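Local atomic coordinates of vesicular integral-membrane protein VIP36 (Canis lupus familiaris, PDB entry 2E6V), a protein that binds high-mannose N-glycans with the help of calcium as a lectin of the early secretory pathway, taking part in the transport and sorting of glycoproteins that carry them. Residues P25-Q30 with G51-H56; T121-F126 with D145-E150; D83-W88 with I111-Y116; V68-H73 with T165-R170. All blocks are in the same frame, centred on the assembly; numbering follows the deposited sequence.

Overall arrangement
All four contacts belong to one lectin domain, a sandwich of two antiparallel sheets. Contacts 1 and 3 are strand pairings in the same sheet and touch where W54 meets W88; contact 1 lies at its edge and is partly buried, contact 3 is wholly buried. Contact 4 pairs two strands of the other sheet, and its V68 and L167 pack on L87 of contact 3; the centres of contacts 3 and 4 lie about 11 Å apart. Contact 2 differs in kind: two surface loops without regular structure, held by salt bridges. It meets contact 3 at the calcium ion, to which D145 and D114 both bind. Chemistry thus runs from apolar packing between the sheets to charge and metal at the loops.

Contact 1: P25-Q30 with G51-H56; sequences PLWDFQ and GSIWNH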
# COMPACT_ATOMS: atom_id res chain seq x y z
N PRO A 25 0.70 11.77 18.32
CA PRO A 25 0.01 10.60 17.73
C PRO A 25 0.40 10.44 16.26
O PRO A 25 -0.03 11.23 15.42
CB PRO A 25 -1.49 10.95 17.90
CG PRO A 25 -1.51 12.54 18.12
CD PRO A 25 -0.06 13.02 18.15
N LEU A 26 1.25 9.46 15.97
CA LEU A 26 1.94 9.31 14.69
C LEU A 26 1.08 8.66 13.60
O LEU A 26 1.36 8.82 12.40
CB LEU A 26 3.24 8.50 14.87
CG LEU A 26 4.50 9.18 15.44
CD1 LEU A 26 5.71 8.21 15.55
CD2 LEU A 26 4.89 10.40 14.62
N TRP A 27 0.05 7.93 14.01
CA TRP A 27 -0.88 7.31 13.09
C TRP A 27 -2.30 7.48 13.63
O TRP A 27 -2.53 7.33 14.83
CB TRP A 27 -0.55 5.81 12.89
CG TRP A 27 0.79 5.52 12.24
CD1 TRP A 27 2.01 5.56 12.84
CD2 TRP A 27 1.05 5.16 10.87
NE1 TRP A 27 3.00 5.26 11.94
CE2 TRP A 27 2.44 5.00 10.73
CE3 TRP A 27 0.24 4.95 9.75
CZ2 TRP A 27 3.05 4.64 9.52
CZ3 TRP A 27 0.85 4.59 8.53
CH2 TRP A 27 2.24 4.45 8.43
N ASP A 28 -3.24 7.80 12.74
CA ASP A 28 -4.68 7.83 13.04
C ASP A 28 -5.42 6.79 12.21
O ASP A 28 -5.05 6.49 11.06
CB ASP A 28 -5.28 9.21 12.79
CG ASP A 28 -4.56 10.32 13.53
OD1 ASP A 28 -5.00 10.66 14.65
OD2 ASP A 28 -3.55 10.84 13.01
N PHE A 29 -6.48 6.25 12.81
CA PHE A 29 -7.32 5.23 12.23
C PHE A 29 -8.77 5.68 12.07
O PHE A 29 -9.19 6.67 12.66
CB PHE A 29 -7.24 3.92 13.06
CG PHE A 29 -7.51 4.08 14.54
CD1 PHE A 29 -8.82 4.14 15.03
CD2 PHE A 29 -6.46 4.13 15.45
CE1 PHE A 29 -9.08 4.26 16.42
CE2 PHE A 29 -6.71 4.27 16.83
CZ PHE A 29 -8.02 4.33 17.31
N GLN A 30 -9.53 4.97 11.25
CA GLN A 30 -10.94 5.25 11.06
C GLN A 30 -11.63 3.99 10.54
O GLN A 30 -10.95 3.02 10.19
CB GLN A 30 -11.14 6.42 10.10
CG GLN A 30 -11.06 6.09 8.62
CD GLN A 30 -11.06 7.31 7.74
OE1 GLN A 30 -11.82 8.27 7.97
NE2 GLN A 30 -10.18 7.31 6.73
N GLY A 51 -11.75 0.15 6.68
CA GLY A 51 -10.94 0.63 7.77
C GLY A 51 -9.60 1.04 7.28
O GLY A 51 -9.09 0.49 6.31
N SER A 52 -9.03 2.01 7.95
CA SER A 52 -7.76 2.49 7.52
C SER A 52 -6.95 3.09 8.66
O SER A 52 -7.49 3.37 9.75
CB SER A 52 -7.95 3.46 6.36
OG SER A 52 -8.58 4.65 6.77
N ILE A 53 -5.66 3.24 8.41
CA ILE A 53 -4.73 3.78 9.39
C ILE A 53 -3.82 4.69 8.59
O ILE A 53 -3.39 4.34 7.50
CB ILE A 53 -3.95 2.63 10.16
CG1 ILE A 53 -3.08 3.22 11.29
CG2 ILE A 53 -3.07 1.83 9.21
CD1 ILE A 53 -2.98 2.33 12.56
N TRP A 54 -3.52 5.88 9.11
CA TRP A 54 -2.81 6.85 8.29
C TRP A 54 -1.78 7.59 9.07
O TRP A 54 -2.07 8.07 10.16
CB TRP A 54 -3.79 7.86 7.72
CG TRP A 54 -4.56 7.39 6.56
CD1 TRP A 54 -5.82 6.85 6.55
CD2 TRP A 54 -4.15 7.47 5.20
NE1 TRP A 54 -6.21 6.58 5.26
CE2 TRP A 54 -5.20 6.95 4.41
CE3 TRP A 54 -2.98 7.93 4.56
CZ2 TRP A 54 -5.12 6.87 3.03
CZ3 TRP A 54 -2.90 7.85 3.20
CH2 TRP A 54 -3.96 7.32 2.44
N ASN A 55 -0.58 7.69 8.50
CA ASN A 55 0.56 8.39 9.10
C ASN A 55 0.21 9.88 9.20
O ASN A 55 -0.41 10.45 8.29
CB ASN A 55 1.83 8.15 8.27
CG ASN A 55 3.13 8.47 9.01
OD1 ASN A 55 4.20 8.63 8.38
ND2 ASN A 55 3.07 8.54 10.34
N HIS A 56 0.58 10.49 10.32
CA HIS A 56 0.14 11.84 10.64
C HIS A 56 1.11 12.87 10.09
O HIS A 56 0.75 14.03 9.86
CB HIS A 56 0.01 11.97 12.16
CG HIS A 56 -0.49 13.31 12.61
ND1 HIS A 56 -1.76 13.49 13.12
CD2 HIS A 56 0.11 14.52 12.63
CE1 HIS A 56 -1.92 14.76 13.43
NE2 HIS A 56 -0.81 15.41 13.14
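The carbonyl oxygen L26 O is gripped from opposite faces of its plane: N55 ND2 donates to it at 2.7 Å and H56 N at 2.8 Å. The first bond lies close to the amide plane of N55, whereas H56 N stands above the carbonyl plane, 42° out of it. N55 also covers the indole of W27. Its CB stands over the six-membered ring, 3.6 Å from the centroid, a CH-pi contact, while its amide stacks over the indole with the planes 19° apart and ND2 offset toward the rim. A chi1 of -163° swings the N55 amide away from its own backbone N and carries it across the indole to L26 O. D28 and W54 exchange two backbone bonds; beside them H56 ND1 donates in its ring plane to the syn lone pair of D28 OD2, 3.2 Å away. R93 forms a salt bridge with that same oxygen, so the carboxylate is shared between histidine and arginine. On the face bearing W27, CB of that residue rests against I53 CG1. Strand 27-31 is an outermost strand of its antiparallel sheet; strand 49-55 joins it to strand 204-211, and I53 packs on strands 34-35 and 40-43 of the facing sheet.

Contact 2: T121-F126 with D145-E150; sequences TTERVF and DGRWTE. With CA (calcium ion), chain H.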
# COMPACT_ATOMS: atom_id res chain seq x y z
N THR A 121 -14.68 -12.95 -15.87
CA THR A 121 -13.99 -13.74 -16.87
C THR A 121 -12.61 -13.13 -17.06
O THR A 121 -12.37 -12.35 -18.00
CB THR A 121 -14.74 -13.76 -18.22
OG1 THR A 121 -14.88 -12.42 -18.71
CG2 THR A 121 -16.16 -14.45 -18.08
N THR A 122 -11.74 -13.45 -16.11
CA THR A 122 -10.39 -12.99 -16.09
C THR A 122 -9.48 -14.21 -16.06
O THR A 122 -9.80 -15.23 -15.45
CB THR A 122 -10.13 -12.09 -14.85
OG1 THR A 122 -8.80 -11.56 -14.89
CG2 THR A 122 -10.33 -12.85 -13.55
N GLU A 123 -8.35 -14.11 -16.76
CA GLU A 123 -7.35 -15.17 -16.85
C GLU A 123 -6.35 -15.05 -15.69
O GLU A 123 -5.46 -15.89 -15.52
CB GLU A 123 -6.59 -15.06 -18.17
CG GLU A 123 -5.35 -14.12 -18.14
CD GLU A 123 -5.66 -12.62 -17.86
OE1 GLU A 123 -4.70 -11.81 -17.81
OE2 GLU A 123 -6.86 -12.27 -17.69
N ARG A 124 -6.50 -13.98 -14.92
CA ARG A 124 -5.54 -13.61 -13.92
C ARG A 124 -5.70 -14.47 -12.65
O ARG A 124 -6.82 -14.65 -12.12
CB ARG A 124 -5.80 -12.15 -13.60
CG ARG A 124 -4.60 -11.33 -13.28
CD ARG A 124 -5.02 -10.25 -12.31
NE ARG A 124 -5.01 -8.87 -12.80
CZ ARG A 124 -4.27 -8.39 -13.80
NH1 ARG A 124 -3.45 -9.18 -14.49
NH2 ARG A 124 -4.34 -7.11 -14.10
N VAL A 125 -4.58 -15.00 -12.16
CA VAL A 125 -4.53 -15.72 -10.89
C VAL A 125 -4.32 -14.76 -9.71
O VAL A 125 -3.39 -13.96 -9.68
CB VAL A 125 -3.44 -16.85 -10.90
CG1 VAL A 125 -3.42 -17.65 -9.54
CG2 VAL A 125 -3.65 -17.78 -12.11
N PHE A 126 -5.23 -14.85 -8.74
CA PHE A 126 -5.22 -14.03 -7.54
C PHE A 126 -4.66 -14.84 -6.38
O PHE A 126 -4.53 -16.07 -6.49
CB PHE A 126 -6.65 -13.55 -7.25
CG PHE A 126 -7.10 -12.41 -8.15
CD1 PHE A 126 -7.28 -12.61 -9.51
CD2 PHE A 126 -7.26 -11.13 -7.65
CE1 PHE A 126 -7.65 -11.59 -10.34
CE2 PHE A 126 -7.62 -10.08 -8.47
CZ PHE A 126 -7.81 -10.30 -9.82
N ASP A 145 -10.94 -5.23 -11.37
CA ASP A 145 -9.72 -5.32 -10.58
C ASP A 145 -8.66 -4.26 -10.92
O ASP A 145 -7.46 -4.49 -10.78
CB ASP A 145 -9.17 -6.72 -10.66
CG ASP A 145 -10.21 -7.76 -10.30
OD1 ASP A 145 -10.55 -8.57 -11.19
OD2 ASP A 145 -10.72 -7.72 -9.15
N GLY A 146 -9.13 -3.10 -11.37
CA GLY A 146 -8.27 -1.97 -11.67
C GLY A 146 -7.28 -2.19 -12.79
O GLY A 146 -6.32 -1.43 -12.92
N ARG A 147 -7.51 -3.21 -13.60
CA ARG A 147 -6.62 -3.57 -14.69
C ARG A 147 -6.33 -2.43 -15.70
O ARG A 147 -5.18 -2.27 -16.11
CB ARG A 147 -7.13 -4.84 -15.36
CG ARG A 147 -7.10 -4.89 -16.86
CD ARG A 147 -7.56 -6.24 -17.36
NE ARG A 147 -6.40 -7.05 -17.65
CZ ARG A 147 -6.27 -8.34 -17.37
NH1 ARG A 147 -7.23 -9.01 -16.76
NH2 ARG A 147 -5.14 -8.95 -17.71
N TRP A 148 -7.35 -1.66 -16.10
CA TRP A 148 -7.12 -0.53 -17.04
C TRP A 148 -6.39 0.71 -16.48
O TRP A 148 -5.98 1.56 -17.24
CB TRP A 148 -8.40 -0.18 -17.81
CG TRP A 148 -8.80 -1.36 -18.64
CD1 TRP A 148 -9.56 -2.43 -18.23
CD2 TRP A 148 -8.35 -1.68 -19.97
NE1 TRP A 148 -9.63 -3.37 -19.22
CE2 TRP A 148 -8.90 -2.95 -20.30
CE3 TRP A 148 -7.57 -1.01 -20.91
CZ2 TRP A 148 -8.71 -3.55 -21.54
CZ3 TRP A 148 -7.37 -1.61 -22.16
CH2 TRP A 148 -7.94 -2.87 -22.46
N THR A 149 -6.15 0.77 -15.17
CA THR A 149 -5.37 1.90 -14.58
C THR A 149 -4.05 1.49 -13.90
O THR A 149 -3.40 2.29 -13.24
CB THR A 149 -6.23 2.72 -13.58
OG1 THR A 149 -6.98 1.84 -12.73
CG2 THR A 149 -7.21 3.64 -14.34
N GLU A 150 -3.65 0.24 -14.06
CA GLU A 150 -2.47 -0.24 -13.38
C GLU A 150 -1.21 -0.09 -14.26
O GLU A 150 -1.29 -0.10 -15.48
CB GLU A 150 -2.71 -1.69 -12.88
CG GLU A 150 -2.06 -2.81 -13.72
CD GLU A 150 -2.81 -4.16 -13.67
OE1 GLU A 150 -3.65 -4.40 -12.77
OE2 GLU A 150 -2.54 -5.01 -14.56
CA CA H . -10.79 -7.37 -6.90
O HOH W 1 -8.85 -9.48 -13.06
O HOH W 2 -11.21 -7.20 -4.73
O HOH W 3 -11.30 -5.05 -7.13
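Salt bridges between E123 and R147, and between R124 and E150, carry most of the contact. R147 NH2 donates to OE1 of E123 at 2.9 Å, using the syn lone pair; a second bond, R147 NH1 to E123 OE2, is weak. E123 OE1 thus meets the R147 guanidinium at its edge, near its plane. R124 NH2 lies 2.8 Å from E150 OE2, but the bond is bent to 121° at the hydrogen and counts as weak.

Stacking links the two pairs. The guanidinium groups of R124 and R147 come from opposite directions and lie flat on each other, with centres 4.1 Å apart. Bends at chi2 and chi3 bring the R124 group over R147, and Y128 offers R124 a cation-pi partner.

Packing adds one contact: the D145 carboxylate lies against F126, with F126 CZ 3.5 Å from D145 OD1.

Water and metal form the last group. A water bridges T122 OG1 (2.8 Å) and D145 OD1 (2.7 Å), donating to the carboxylate. The T122 hydroxyl, turned opposite its backbone N at chi1 -176°, faces the 145-150 loop and so meets this water. D145 OD1 also accepts from D119 N, while OD2 binds calcium at 2.3 Å.

Each arginine has an acidic partner, which probably offsets the like charges of the stacked pair. D145 has one oxygen on the metal and the other held by water and backbone, which probably limits its rotation; the 121-126 loop contributes through the water on T122 and through F126.

Contact 3: D83-W88 with I111-Y116; sequences DGIALW and IFLDTY. With CA (calcium ion), chain H; MAN (alpha-D-mannopyranose), chain F; MAN (alpha-D-mannopyranose), chain B; BMA (beta-D-mannopyranose), chain C.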
# COMPACT_ATOMS: atom_id res chain seq x y z
N ASP A 83 -11.81 -8.17 0.41
CA ASP A 83 -11.43 -7.82 -0.95
C ASP A 83 -9.95 -7.58 -1.12
O ASP A 83 -9.45 -7.65 -2.23
CB ASP A 83 -12.21 -6.60 -1.41
CG ASP A 83 -13.59 -6.96 -1.83
OD1 ASP A 83 -14.52 -6.91 -0.98
OD2 ASP A 83 -13.76 -7.36 -3.01
N GLY A 84 -9.27 -7.28 -0.02
CA GLY A 84 -7.85 -7.00 -0.02
C GLY A 84 -7.44 -5.78 0.78
O GLY A 84 -8.29 -5.14 1.45
N ILE A 85 -6.13 -5.47 0.70
CA ILE A 85 -5.51 -4.30 1.29
C ILE A 85 -4.97 -3.38 0.19
O ILE A 85 -4.66 -3.84 -0.92
CB ILE A 85 -4.32 -4.75 2.15
CG1 ILE A 85 -4.82 -5.47 3.41
CG2 ILE A 85 -3.36 -3.59 2.50
CD1 ILE A 85 -3.74 -6.13 4.20
N ALA A 86 -4.82 -2.09 0.52
CA ALA A 86 -4.11 -1.12 -0.30
C ALA A 86 -3.14 -0.37 0.60
O ALA A 86 -3.44 -0.04 1.74
CB ALA A 86 -5.12 -0.13 -0.96
N LEU A 87 -1.96 -0.10 0.08
CA LEU A 87 -0.94 0.70 0.76
C LEU A 87 -0.83 2.01 -0.00
O LEU A 87 -0.88 2.03 -1.24
CB LEU A 87 0.39 -0.05 0.78
CG LEU A 87 0.30 -1.44 1.45
CD1 LEU A 87 1.58 -2.21 1.28
CD2 LEU A 87 -0.03 -1.31 2.92
N TRP A 88 -0.75 3.10 0.72
CA TRP A 88 -0.93 4.39 0.09
C TRP A 88 0.29 5.28 0.24
O TRP A 88 0.99 5.19 1.23
CB TRP A 88 -2.12 5.09 0.71
CG TRP A 88 -3.45 4.37 0.47
CD1 TRP A 88 -4.16 3.66 1.38
CD2 TRP A 88 -4.21 4.36 -0.74
NE1 TRP A 88 -5.30 3.18 0.81
CE2 TRP A 88 -5.36 3.60 -0.50
CE3 TRP A 88 -4.03 4.92 -2.02
CZ2 TRP A 88 -6.34 3.37 -1.49
CZ3 TRP A 88 -5.01 4.68 -3.02
CH2 TRP A 88 -6.14 3.91 -2.74
N ILE A 111 -0.60 0.69 -3.87
CA ILE A 111 -0.20 -0.68 -4.08
C ILE A 111 -1.36 -1.52 -3.60
O ILE A 111 -1.66 -1.50 -2.41
CB ILE A 111 1.06 -1.05 -3.27
CG1 ILE A 111 2.23 -0.13 -3.64
CG2 ILE A 111 1.48 -2.53 -3.47
CD1 ILE A 111 2.65 0.76 -2.49
N PHE A 112 -2.00 -2.25 -4.50
CA PHE A 112 -3.21 -2.99 -4.17
C PHE A 112 -2.88 -4.44 -3.98
O PHE A 112 -2.28 -5.07 -4.87
CB PHE A 112 -4.23 -2.89 -5.30
CG PHE A 112 -4.69 -1.51 -5.60
CD1 PHE A 112 -5.17 -0.68 -4.59
CD2 PHE A 112 -4.66 -1.03 -6.90
CE1 PHE A 112 -5.60 0.58 -4.88
CE2 PHE A 112 -5.08 0.24 -7.20
CZ PHE A 112 -5.54 1.06 -6.20
N LEU A 113 -3.25 -4.97 -2.82
CA LEU A 113 -3.17 -6.41 -2.54
C LEU A 113 -4.60 -6.97 -2.68
O LEU A 113 -5.39 -7.00 -1.71
CB LEU A 113 -2.60 -6.65 -1.16
CG LEU A 113 -1.09 -6.34 -0.97
CD1 LEU A 113 -0.64 -4.97 -1.45
CD2 LEU A 113 -0.63 -6.51 0.46
N ASP A 114 -4.94 -7.34 -3.91
CA ASP A 114 -6.31 -7.66 -4.27
C ASP A 114 -6.46 -9.16 -4.10
O ASP A 114 -5.70 -9.93 -4.69
CB ASP A 114 -6.54 -7.28 -5.75
CG ASP A 114 -8.01 -7.31 -6.18
OD1 ASP A 114 -8.28 -6.72 -7.25
OD2 ASP A 114 -8.91 -7.88 -5.51
N THR A 115 -7.42 -9.59 -3.29
CA THR A 115 -7.64 -11.02 -3.11
C THR A 115 -8.86 -11.61 -3.87
O THR A 115 -9.02 -12.83 -3.94
CB THR A 115 -7.74 -11.40 -1.62
OG1 THR A 115 -8.79 -10.63 -1.00
CG2 THR A 115 -6.43 -11.17 -0.89
N TYR A 116 -9.72 -10.76 -4.44
CA TYR A 116 -10.93 -11.25 -5.08
C TYR A 116 -11.07 -10.79 -6.51
O TYR A 116 -11.03 -9.59 -6.79
CB TYR A 116 -12.21 -10.94 -4.26
CG TYR A 116 -13.47 -11.41 -4.94
CD1 TYR A 116 -13.81 -12.78 -4.99
CD2 TYR A 116 -14.33 -10.49 -5.60
CE1 TYR A 116 -14.97 -13.21 -5.66
CE2 TYR A 116 -15.47 -10.91 -6.25
CZ TYR A 116 -15.80 -12.27 -6.29
OH TYR A 116 -16.95 -12.66 -6.96
CA CA H . -10.79 -7.37 -6.90
C1 MAN F . -19.94 -7.44 -3.76
C2 MAN F . -19.53 -5.96 -3.92
C3 MAN F . -18.10 -5.84 -4.45
C4 MAN F . -17.13 -6.73 -3.66
C5 MAN F . -17.71 -8.15 -3.53
C6 MAN F . -16.82 -9.08 -2.74
O2 MAN F . -19.64 -5.22 -2.72
O3 MAN F . -17.66 -4.48 -4.51
O4 MAN F . -15.95 -6.82 -4.39
O5 MAN F . -19.00 -8.11 -2.93
O6 MAN F . -16.69 -8.60 -1.41
C1 MAN B . -20.18 -10.38 -5.45
C2 MAN B . -20.94 -9.08 -5.29
C3 MAN B . -21.64 -8.83 -6.64
C4 MAN B . -20.61 -8.70 -7.77
C5 MAN B . -19.63 -9.89 -7.76
C6 MAN B . -18.39 -9.65 -8.63
O2 MAN B . -19.98 -8.05 -5.07
O3 MAN B . -22.43 -7.67 -6.56
O4 MAN B . -21.27 -8.59 -9.03
O5 MAN B . -19.18 -10.20 -6.45
O6 MAN B . -17.91 -10.88 -9.15
C1 BMA C . -19.72 -14.98 -6.41
C2 BMA C . -20.22 -13.57 -6.78
C3 BMA C . -20.35 -12.68 -5.51
C4 BMA C . -21.03 -13.43 -4.38
C5 BMA C . -20.22 -14.67 -4.09
C6 BMA C . -20.71 -15.38 -2.82
O1 BMA C . -19.90 -15.91 -7.47
O2 BMA C . -21.43 -13.62 -7.52
O3 BMA C . -21.05 -11.48 -5.75
O4 BMA C . -21.18 -12.61 -3.24
O5 BMA C . -20.36 -15.49 -5.24
O6 BMA C . -21.09 -16.72 -3.09
O HOH W 2 -11.21 -7.20 -4.73
O HOH W 3 -11.30 -5.05 -7.13
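D83-W88 and I111-Y116 run antiparallel, their strand axes 172° apart and 4.6 Å at closest approach, with paired backbone bonds between I85 and L113 and between L87 and I111. Beyond the strands T115 N donates to D83 O. G84 CA comes within 3.0 Å of L113 O, a CA-H...O contact.

Apolar groups fill both faces of the pair. I85, L87, I111 and L113 share the face toward strand 64-73. On the other, A86 CB meets the F112 ring at its edge, 3.7 Å from CD1, and also lies over one face of the W88 indole, whose NE1 bonds S208. W88 CH2 reaches CE1 of the same phenylalanine.

At the far end the chemistry turns polar. With chi1 at -168° the D114 carboxylate extends to the calcium and holds it with both oxygens, OD2 at 2.4 Å; Y116 O adds a bond of 2.2 Å. D114 OD2 also accepts from Y116 N, an Asx turn that ties the two ligands together. N118, D145 and two waters complete the metal site. One of these waters donates to D83 O and OD2. The D83 carboxylate takes one hydroxyl on each oxygen from a single mannose, O4 at 2.6 Å from OD2 and O6 at 2.8 Å from OD1. Y116 OH bonds O6 of a second mannose.

The cis peptide before D83, together with calcium-bound D114 and Y116 beside it, is characteristic of the L-type (legume-like) lectin site, which N118, H142, D213 and L214 complete on the mannose side.

Contact 4: V68-H73 with T165-R170; sequences VHFKVH and TFLAVR
T165 OG1 donates to F70 O at 2.7 Å, approaching from above the carbonyl plane, and the same hydroxyl sits over the centre of the F70 ring, 3.7 Å above its plane. With CG of F70 between its backbone N and carbonyl carbon (chi1 68°), the ring turns back beneath the threonine; the two side chains cross at about a right angle. On the opposite face of the sheet, F166 CE2 lies over the imidazole of H69, 3.5 Å from H69 CG. Their planes are 35° apart, an oblique pairing. V68 and L167 exchange two backbone bonds.

Two waters form the next shell. One donates to F70 O and accepts from T165 N; the other donates to T165 OG1 and accepts from V72 N, at 3.0 Å. Farther out, F158 meets the F70 ring edge-to-face, while V68 and L167 pack on L87 of the facing sheet.

Near T165, then, the waters join segment 165-170 to F70 O and V72 N. The T165 hydroxyl and F70 O satisfy each other, and each takes a further bond from one water, so that these polar atoms are paired although they lie close to the F70 ring and other buried side chains.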
# COMPACT_ATOMS: atom_id res chain seq x y z
N VAL A 68 6.50 -3.75 4.83
CA VAL A 68 5.20 -4.03 5.43
C VAL A 68 5.08 -5.51 5.80
O VAL A 68 5.14 -6.37 4.94
CB VAL A 68 4.01 -3.67 4.47
CG1 VAL A 68 2.67 -3.92 5.17
CG2 VAL A 68 4.09 -2.23 3.95
N HIS A 69 4.91 -5.76 7.08
CA HIS A 69 4.55 -7.04 7.63
C HIS A 69 3.04 -6.99 7.78
O HIS A 69 2.49 -6.27 8.64
CB HIS A 69 5.25 -7.19 9.00
CG HIS A 69 5.08 -8.52 9.65
ND1 HIS A 69 5.55 -8.80 10.91
CD2 HIS A 69 4.48 -9.66 9.21
CE1 HIS A 69 5.27 -10.06 11.23
NE2 HIS A 69 4.61 -10.59 10.22
N PHE A 70 2.35 -7.77 6.96
CA PHE A 70 0.90 -7.76 6.93
C PHE A 70 0.41 -9.20 7.08
O PHE A 70 1.20 -10.14 6.94
CB PHE A 70 0.39 -7.16 5.61
CG PHE A 70 0.69 -8.00 4.43
CD1 PHE A 70 1.94 -7.94 3.80
CD2 PHE A 70 -0.25 -8.90 3.94
CE1 PHE A 70 2.22 -8.75 2.67
CE2 PHE A 70 0.04 -9.72 2.82
CZ PHE A 70 1.28 -9.64 2.19
N LYS A 71 -0.89 -9.37 7.33
CA LYS A 71 -1.47 -10.71 7.39
C LYS A 71 -2.92 -10.67 6.93
O LYS A 71 -3.75 -9.98 7.55
CB LYS A 71 -1.37 -11.27 8.81
CG LYS A 71 -1.69 -12.75 8.85
CD LYS A 71 -1.76 -13.28 10.30
CE LYS A 71 -1.97 -14.82 10.30
NZ LYS A 71 -0.66 -15.59 10.39
N VAL A 72 -3.22 -11.39 5.84
CA VAL A 72 -4.59 -11.55 5.33
C VAL A 72 -5.02 -13.00 5.59
O VAL A 72 -4.36 -13.92 5.14
CB VAL A 72 -4.66 -11.23 3.83
CG1 VAL A 72 -6.05 -11.50 3.26
CG2 VAL A 72 -4.23 -9.80 3.57
N HIS A 73 -6.14 -13.21 6.29
CA HIS A 73 -6.56 -14.57 6.63
C HIS A 73 -8.04 -14.66 6.95
O HIS A 73 -8.64 -13.67 7.40
CB HIS A 73 -5.72 -15.15 7.78
CG HIS A 73 -5.72 -14.31 9.02
ND1 HIS A 73 -6.50 -14.59 10.12
CD2 HIS A 73 -5.06 -13.16 9.32
CE1 HIS A 73 -6.32 -13.67 11.04
NE2 HIS A 73 -5.44 -12.79 10.58
N THR A 165 4.24 -12.91 6.33
CA THR A 165 4.27 -12.46 4.95
C THR A 165 4.68 -11.01 4.89
O THR A 165 4.10 -10.19 5.59
CB THR A 165 2.91 -12.61 4.28
OG1 THR A 165 1.89 -12.04 5.12
CG2 THR A 165 2.59 -14.10 4.01
N PHE A 166 5.71 -10.69 4.11
CA PHE A 166 6.23 -9.33 4.01
C PHE A 166 6.22 -8.80 2.57
O PHE A 166 6.29 -9.58 1.61
CB PHE A 166 7.67 -9.21 4.52
CG PHE A 166 7.91 -9.76 5.90
CD1 PHE A 166 8.25 -11.10 6.07
CD2 PHE A 166 7.87 -8.92 7.02
CE1 PHE A 166 8.51 -11.62 7.34
CE2 PHE A 166 8.14 -9.40 8.30
CZ PHE A 166 8.46 -10.76 8.46
N LEU A 167 6.18 -7.48 2.45
CA LEU A 167 6.24 -6.80 1.18
C LEU A 167 7.27 -5.67 1.27
O LEU A 167 7.44 -5.07 2.33
CB LEU A 167 4.87 -6.21 0.91
CG LEU A 167 4.53 -5.68 -0.46
CD1 LEU A 167 3.49 -6.59 -1.03
CD2 LEU A 167 3.96 -4.28 -0.32
N ALA A 168 7.99 -5.40 0.19
CA ALA A 168 8.89 -4.24 0.14
C ALA A 168 8.51 -3.32 -1.01
O ALA A 168 8.39 -3.75 -2.15
CB ALA A 168 10.35 -4.67 0.01
N VAL A 169 8.35 -2.04 -0.70
CA VAL A 169 8.06 -1.03 -1.71
C VAL A 169 9.17 0.02 -1.71
O VAL A 169 9.26 0.84 -0.80
CB VAL A 169 6.70 -0.36 -1.49
CG1 VAL A 169 6.39 0.67 -2.62
CG2 VAL A 169 5.64 -1.41 -1.45
N ARG A 170 10.02 -0.05 -2.72
CA ARG A 170 11.11 0.88 -2.91
C ARG A 170 10.75 2.00 -3.91
O ARG A 170 10.26 1.74 -5.02
CB ARG A 170 12.31 0.10 -3.44
CG ARG A 170 13.61 0.84 -3.41
CD ARG A 170 14.68 -0.00 -4.01
NE ARG A 170 16.01 0.61 -3.92
CZ ARG A 170 16.54 1.41 -4.85
NH1 ARG A 170 15.86 1.73 -5.96
NH2 ARG A 170 17.77 1.90 -4.67
O HOH W 4 2.22 -12.16 8.32
O HOH W 5 -0.88 -12.66 4.54